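Long-range contact in prophenoloxidase b (Marsupenaeus japonicus, PDB 3WKY), which is a copper-containing proenzyme that, once activated, probably oxidises monophenols and o-diphenols at a type 3 dicopper centre: residues V80-A90 and F112-R123. Residues are numbered along the deposited sequence; the frame is centred on the assembly and turned at random. Where two conformers were deposited one is given.
Sequences VKDLSKVFIEA and FLAALYHTYYER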
loop_
_atom_site.group_PDB
_atom_site.type_symbol
_atom_site.label_atom_id
_atom_site.label_comp_id
_atom_site.label_asym_id
_atom_site.label_seq_id
_atom_site.Cartn_x
_atom_site.Cartn_y
_atom_site.Cartn_z
ATOM N N VAL A 80 -27.728 35.152 -0.435
ATOM C CA VAL A 80 -28.679 35.258 -1.538
ATOM C C VAL A 80 -30.111 35.291 -1.001
ATOM O O VAL A 80 -30.952 36.071 -1.470
ATOM C CB VAL A 80 -28.497 34.122 -2.566
ATOM C CG1 VAL A 80 -29.679 34.055 -3.522
ATOM C CG2 VAL A 80 -27.224 34.346 -3.352
ATOM N N LYS A 81 -30.382 34.460 -0.005
ATOM C CA LYS A 81 -31.708 34.424 0.598
ATOM C C LYS A 81 -32.035 35.772 1.253
ATOM O O LYS A 81 -33.161 36.271 1.145
ATOM C CB LYS A 81 -31.781 33.316 1.640
ATOM C CG LYS A 81 -33.166 33.098 2.232
ATOM C CD LYS A 81 -33.114 32.061 3.352
ATOM C CE LYS A 81 -34.516 31.680 3.794
ATOM N NZ LYS A 81 -34.482 30.698 4.902
ATOM N N ASP A 82 -31.048 36.358 1.924
ATOM C CA ASP A 82 -31.246 37.635 2.617
ATOM C C ASP A 82 -31.463 38.810 1.654
ATOM O O ASP A 82 -32.313 39.665 1.905
ATOM C CB ASP A 82 -30.084 37.934 3.572
ATOM C CG ASP A 82 -30.069 37.019 4.789
ATOM O OD1 ASP A 82 -31.035 36.245 4.966
ATOM O OD2 ASP A 82 -29.092 37.082 5.573
ATOM N N LEU A 83 -30.708 38.852 0.556
ATOM C CA LEU A 83 -30.890 39.885 -0.469
ATOM C C LEU A 83 -32.212 39.727 -1.216
ATOM O O LEU A 83 -32.948 40.699 -1.411
ATOM C CB LEU A 83 -29.739 39.879 -1.474
ATOM C CG LEU A 83 -29.802 40.934 -2.581
ATOM C CD1 LEU A 83 -29.933 42.341 -1.995
ATOM C CD2 LEU A 83 -28.589 40.847 -3.504
ATOM N N SER A 84 -32.513 38.506 -1.647
ATOM C CA SER A 84 -33.753 38.271 -2.377
ATOM C C SER A 84 -34.963 38.607 -1.510
ATOM O O SER A 84 -35.997 39.025 -2.029
ATOM C CB SER A 84 -33.831 36.824 -2.881
ATOM O OG SER A 84 -33.817 35.917 -1.799
ATOM N N LYS A 85 -34.834 38.426 -0.198
ATOM C CA LYS A 85 -35.931 38.714 0.724
ATOM C C LYS A 85 -36.390 40.164 0.577
ATOM O O LYS A 85 -37.589 40.446 0.532
ATOM C CB LYS A 85 -35.514 38.438 2.171
ATOM C CG LYS A 85 -36.536 38.908 3.215
ATOM C CD LYS A 85 -36.014 38.743 4.633
ATOM C CE LYS A 85 -36.911 39.447 5.645
ATOM N NZ LYS A 85 -38.272 38.854 5.698
ATOM N N VAL A 86 -35.429 41.077 0.481
ATOM C CA VAL A 86 -35.734 42.490 0.305
ATOM C C VAL A 86 -36.370 42.751 -1.057
ATOM O O VAL A 86 -37.343 43.499 -1.149
ATOM C CB VAL A 86 -34.474 43.369 0.499
ATOM C CG1 VAL A 86 -34.808 44.841 0.298
ATOM C CG2 VAL A 86 -33.883 43.141 1.878
ATOM N N PHE A 87 -35.832 42.123 -2.105
ATOM C CA PHE A 87 -36.377 42.254 -3.454
ATOM C C PHE A 87 -37.821 41.741 -3.502
ATOM O O PHE A 87 -38.708 42.377 -4.071
ATOM C CB PHE A 87 -35.563 41.431 -4.460
ATOM C CG PHE A 87 -34.182 41.973 -4.748
ATOM C CD1 PHE A 87 -33.791 43.234 -4.321
ATOM C CD2 PHE A 87 -33.279 41.210 -5.482
ATOM C CE1 PHE A 87 -32.511 43.719 -4.606
ATOM C CE2 PHE A 87 -32.005 41.684 -5.773
ATOM C CZ PHE A 87 -31.620 42.943 -5.336
ATOM N N ILE A 88 -38.030 40.571 -2.910
ATOM C CA ILE A 88 -39.315 39.886 -2.957
ATOM C C ILE A 88 -40.379 40.660 -2.181
ATOM O O ILE A 88 -41.542 40.721 -2.596
ATOM C CB ILE A 88 -39.172 38.456 -2.394
ATOM C CG1 ILE A 88 -38.403 37.582 -3.392
ATOM C CG2 ILE A 88 -40.529 37.843 -2.079
ATOM C CD1 ILE A 88 -37.729 36.362 -2.755
ATOM N N GLU A 89 -39.972 41.260 -1.067
ATOM C CA GLU A 89 -40.914 41.946 -0.184
ATOM C C GLU A 89 -41.136 43.420 -0.551
ATOM O O GLU A 89 -41.906 44.114 0.107
ATOM C CB GLU A 89 -40.481 41.804 1.279
ATOM C CG GLU A 89 -40.565 40.376 1.815
ATOM C CD GLU A 89 -40.100 40.255 3.259
ATOM O OE1 GLU A 89 -39.597 41.255 3.815
ATOM O OE2 GLU A 89 -40.233 39.156 3.840
ATOM N N ALA A 90 -40.467 43.892 -1.599
ATOM C CA ALA A 90 -40.659 45.264 -2.075
ATOM C C ALA A 90 -42.128 45.514 -2.423
ATOM O O ALA A 90 -42.771 44.670 -3.055
ATOM C CB ALA A 90 -39.782 45.536 -3.279
ATOM N N PHE A 112 -25.740 39.012 -6.366
ATOM C CA PHE A 112 -26.774 39.924 -6.880
ATOM C C PHE A 112 -27.636 39.248 -7.952
ATOM O O PHE A 112 -28.873 39.238 -7.858
ATOM C CB PHE A 112 -26.115 41.194 -7.433
ATOM C CG PHE A 112 -27.086 42.185 -8.019
ATOM C CD1 PHE A 112 -27.802 43.044 -7.193
ATOM C CD2 PHE A 112 -27.271 42.267 -9.393
ATOM C CE1 PHE A 112 -28.688 43.967 -7.728
ATOM C CE2 PHE A 112 -28.164 43.183 -9.937
ATOM C CZ PHE A 112 -28.873 44.033 -9.102
ATOM N N LEU A 113 -26.982 38.682 -8.966
ATOM C CA LEU A 113 -27.667 37.954 -10.031
ATOM C C LEU A 113 -28.499 36.781 -9.533
ATOM O O LEU A 113 -29.626 36.582 -9.993
ATOM C CB LEU A 113 -26.668 37.471 -11.089
ATOM C CG LEU A 113 -26.056 38.586 -11.926
ATOM C CD1 LEU A 113 -25.021 38.032 -12.872
ATOM C CD2 LEU A 113 -27.165 39.312 -12.701
ATOM N N ALA A 114 -27.954 35.998 -8.606
ATOM C CA ALA A 114 -28.686 34.845 -8.072
ATOM C C ALA A 114 -29.961 35.299 -7.371
ATOM O O ALA A 114 -31.039 34.741 -7.591
ATOM C CB ALA A 114 -27.804 34.048 -7.113
ATOM N N ALA A 115 -29.830 36.322 -6.529
ATOM C CA ALA A 115 -30.972 36.896 -5.816
ATOM C C ALA A 115 -32.052 37.407 -6.781
ATOM O O ALA A 115 -33.255 37.235 -6.530
ATOM C CB ALA A 115 -30.498 38.023 -4.871
ATOM N N LEU A 116 -31.628 38.019 -7.884
ATOM C CA LEU A 116 -32.563 38.533 -8.886
ATOM C C LEU A 116 -33.344 37.411 -9.565
ATOM O O LEU A 116 -34.569 37.479 -9.698
ATOM C CB LEU A 116 -31.826 39.342 -9.953
ATOM C CG LEU A 116 -31.780 40.859 -9.793
ATOM C CD1 LEU A 116 -31.185 41.487 -11.045
ATOM C CD2 LEU A 116 -33.181 41.400 -9.525
ATOM N N TYR A 117 -32.638 36.372 -10.005
ATOM C CA TYR A 117 -33.314 35.236 -10.638
ATOM C C TYR A 117 -34.270 34.580 -9.648
ATOM O O TYR A 117 -35.400 34.231 -10.005
ATOM C CB TYR A 117 -32.304 34.201 -11.159
ATOM C CG TYR A 117 -31.697 34.518 -12.512
ATOM C CD1 TYR A 117 -32.331 34.144 -13.683
ATOM C CD2 TYR A 117 -30.459 35.154 -12.610
ATOM C CE1 TYR A 117 -31.768 34.417 -14.925
ATOM C CE2 TYR A 117 -29.888 35.433 -13.845
ATOM C CZ TYR A 117 -30.545 35.064 -14.995
ATOM O OH TYR A 117 -29.972 35.340 -16.220
ATOM N N HIS A 118 -33.827 34.405 -8.406
ATOM C CA HIS A 118 -34.690 33.788 -7.399
ATOM C C HIS A 118 -35.951 34.621 -7.192
ATOM O O HIS A 118 -37.052 34.083 -6.997
ATOM C CB HIS A 118 -33.968 33.631 -6.061
ATOM C CG HIS A 118 -34.821 33.036 -4.988
ATOM N ND1 HIS A 118 -35.507 31.845 -5.151
ATOM C CD2 HIS A 118 -35.108 33.458 -3.733
ATOM C CE1 HIS A 118 -36.169 31.566 -4.045
ATOM N NE2 HIS A 118 -35.942 32.530 -3.165
ATOM N N THR A 119 -35.776 35.936 -7.240
ATOM C CA THR A 119 -36.887 36.879 -7.076
ATOM C C THR A 119 -37.968 36.700 -8.144
ATOM O O THR A 119 -39.166 36.779 -7.838
ATOM C CB THR A 119 -36.366 38.320 -7.065
ATOM O OG1 THR A 119 -35.579 38.520 -5.883
ATOM C CG2 THR A 119 -37.531 39.321 -7.080
ATOM N N TYR A 120 -37.566 36.451 -9.386
ATOM C CA TYR A 120 -38.551 36.196 -10.438
ATOM C C TYR A 120 -39.361 34.925 -10.181
ATOM O O TYR A 120 -40.522 34.845 -10.571
ATOM C CB TYR A 120 -37.891 36.121 -11.815
ATOM C CG TYR A 120 -37.669 37.451 -12.500
ATOM C CD1 TYR A 120 -36.705 38.340 -12.040
ATOM C CD2 TYR A 120 -38.400 37.803 -13.632
ATOM C CE1 TYR A 120 -36.480 39.545 -12.673
ATOM C CE2 TYR A 120 -38.175 39.016 -14.279
ATOM C CZ TYR A 120 -37.214 39.880 -13.787
ATOM O OH TYR A 120 -36.977 41.086 -14.411
ATOM N N TYR A 121 -38.758 33.927 -9.537
ATOM C CA TYR A 121 -39.496 32.716 -9.195
ATOM C C TYR A 121 -40.437 32.948 -8.018
ATOM O O TYR A 121 -41.539 32.415 -7.981
ATOM C CB TYR A 121 -38.542 31.546 -8.879
ATOM C CG TYR A 121 -37.928 30.966 -10.123
ATOM C CD1 TYR A 121 -38.657 30.103 -10.930
ATOM C CD2 TYR A 121 -36.631 31.292 -10.504
ATOM C CE1 TYR A 121 -38.120 29.579 -12.080
ATOM C CE2 TYR A 121 -36.082 30.772 -11.661
ATOM C CZ TYR A 121 -36.841 29.915 -12.442
ATOM O OH TYR A 121 -36.326 29.393 -13.595
ATOM N N GLU A 122 -40.007 33.751 -7.057
ATOM C CA GLU A 122 -40.766 33.920 -5.822
ATOM C C GLU A 122 -41.865 34.978 -5.940
ATOM O O GLU A 122 -42.928 34.841 -5.336
ATOM C CB GLU A 122 -39.836 34.249 -4.652
ATOM C CG GLU A 122 -39.241 33.023 -3.968
ATOM C CD GLU A 122 -40.313 32.092 -3.420
ATOM O OE1 GLU A 122 -40.602 31.067 -4.069
ATOM O OE2 GLU A 122 -40.873 32.390 -2.343
ATOM N N ARG A 123 -41.610 36.033 -6.710
ATOM C CA ARG A 123 -42.631 37.080 -6.855
ATOM C C ARG A 123 -43.712 36.632 -7.834
ATOM O O ARG A 123 -43.407 36.121 -8.917
ATOM C CB ARG A 123 -42.025 38.409 -7.308
ATOM C CG ARG A 123 -41.265 39.164 -6.215
ATOM C CD ARG A 123 -40.823 40.540 -6.713
ATOM N NE ARG A 123 -41.951 41.445 -6.966
ATOM C CZ ARG A 123 -42.397 42.351 -6.094
ATOM N NH1 ARG A 123 -41.814 42.481 -4.909
ATOM N NH2 ARG A 123 -43.427 43.135 -6.407
HETATM O O HOH W 1 -45.542 44.201 -4.337
#
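Thr119 OG1 lies at the edge of the Phe87 ring, in its plane, 3.6 Å from CD2, while Leu83 O sits over one face, offset toward the rim. The Phe87 side chain crosses that of Phe112 at about a right angle, with CZ 3.9 Å from Phe112 CE1, and fits as a knob among Phe112, Ala115, Leu116 and Thr119. Thr119 OG1 stands anti to its own carbonyl carbon (chi1 -67°), which turns the hydroxyl back along the helix to donate to Ala115 O (2.7 Å). In return Ala115 CB enters the hole formed by Val80, Leu83, Ser84 and Phe87, 3.7 Å from Leu83 CD2. Ser84 OG meets the edge of the His118 ring at CD2, whereas His118 ND1 is bonded to Leu204 O. Ile88 CD1 packs on Glu122 CB (3.5 Å). Just past its helix, Arg123 sends NH1 almost straight to Ala90 O (3.0 Å, 175°) and weakly to Phe87 O; NH2 shares a water with Ala90 O and forms a salt bridge with Asp125. A leucine in place of Arg123 would probably leave Ala90 O without its charged donor and Asp125 without this salt-bridge mate. Knobs-into-holes packing, with segments 80-89 and 112-122 crossing at -49°, joins these two helices of the all-alpha hemocyanin domain.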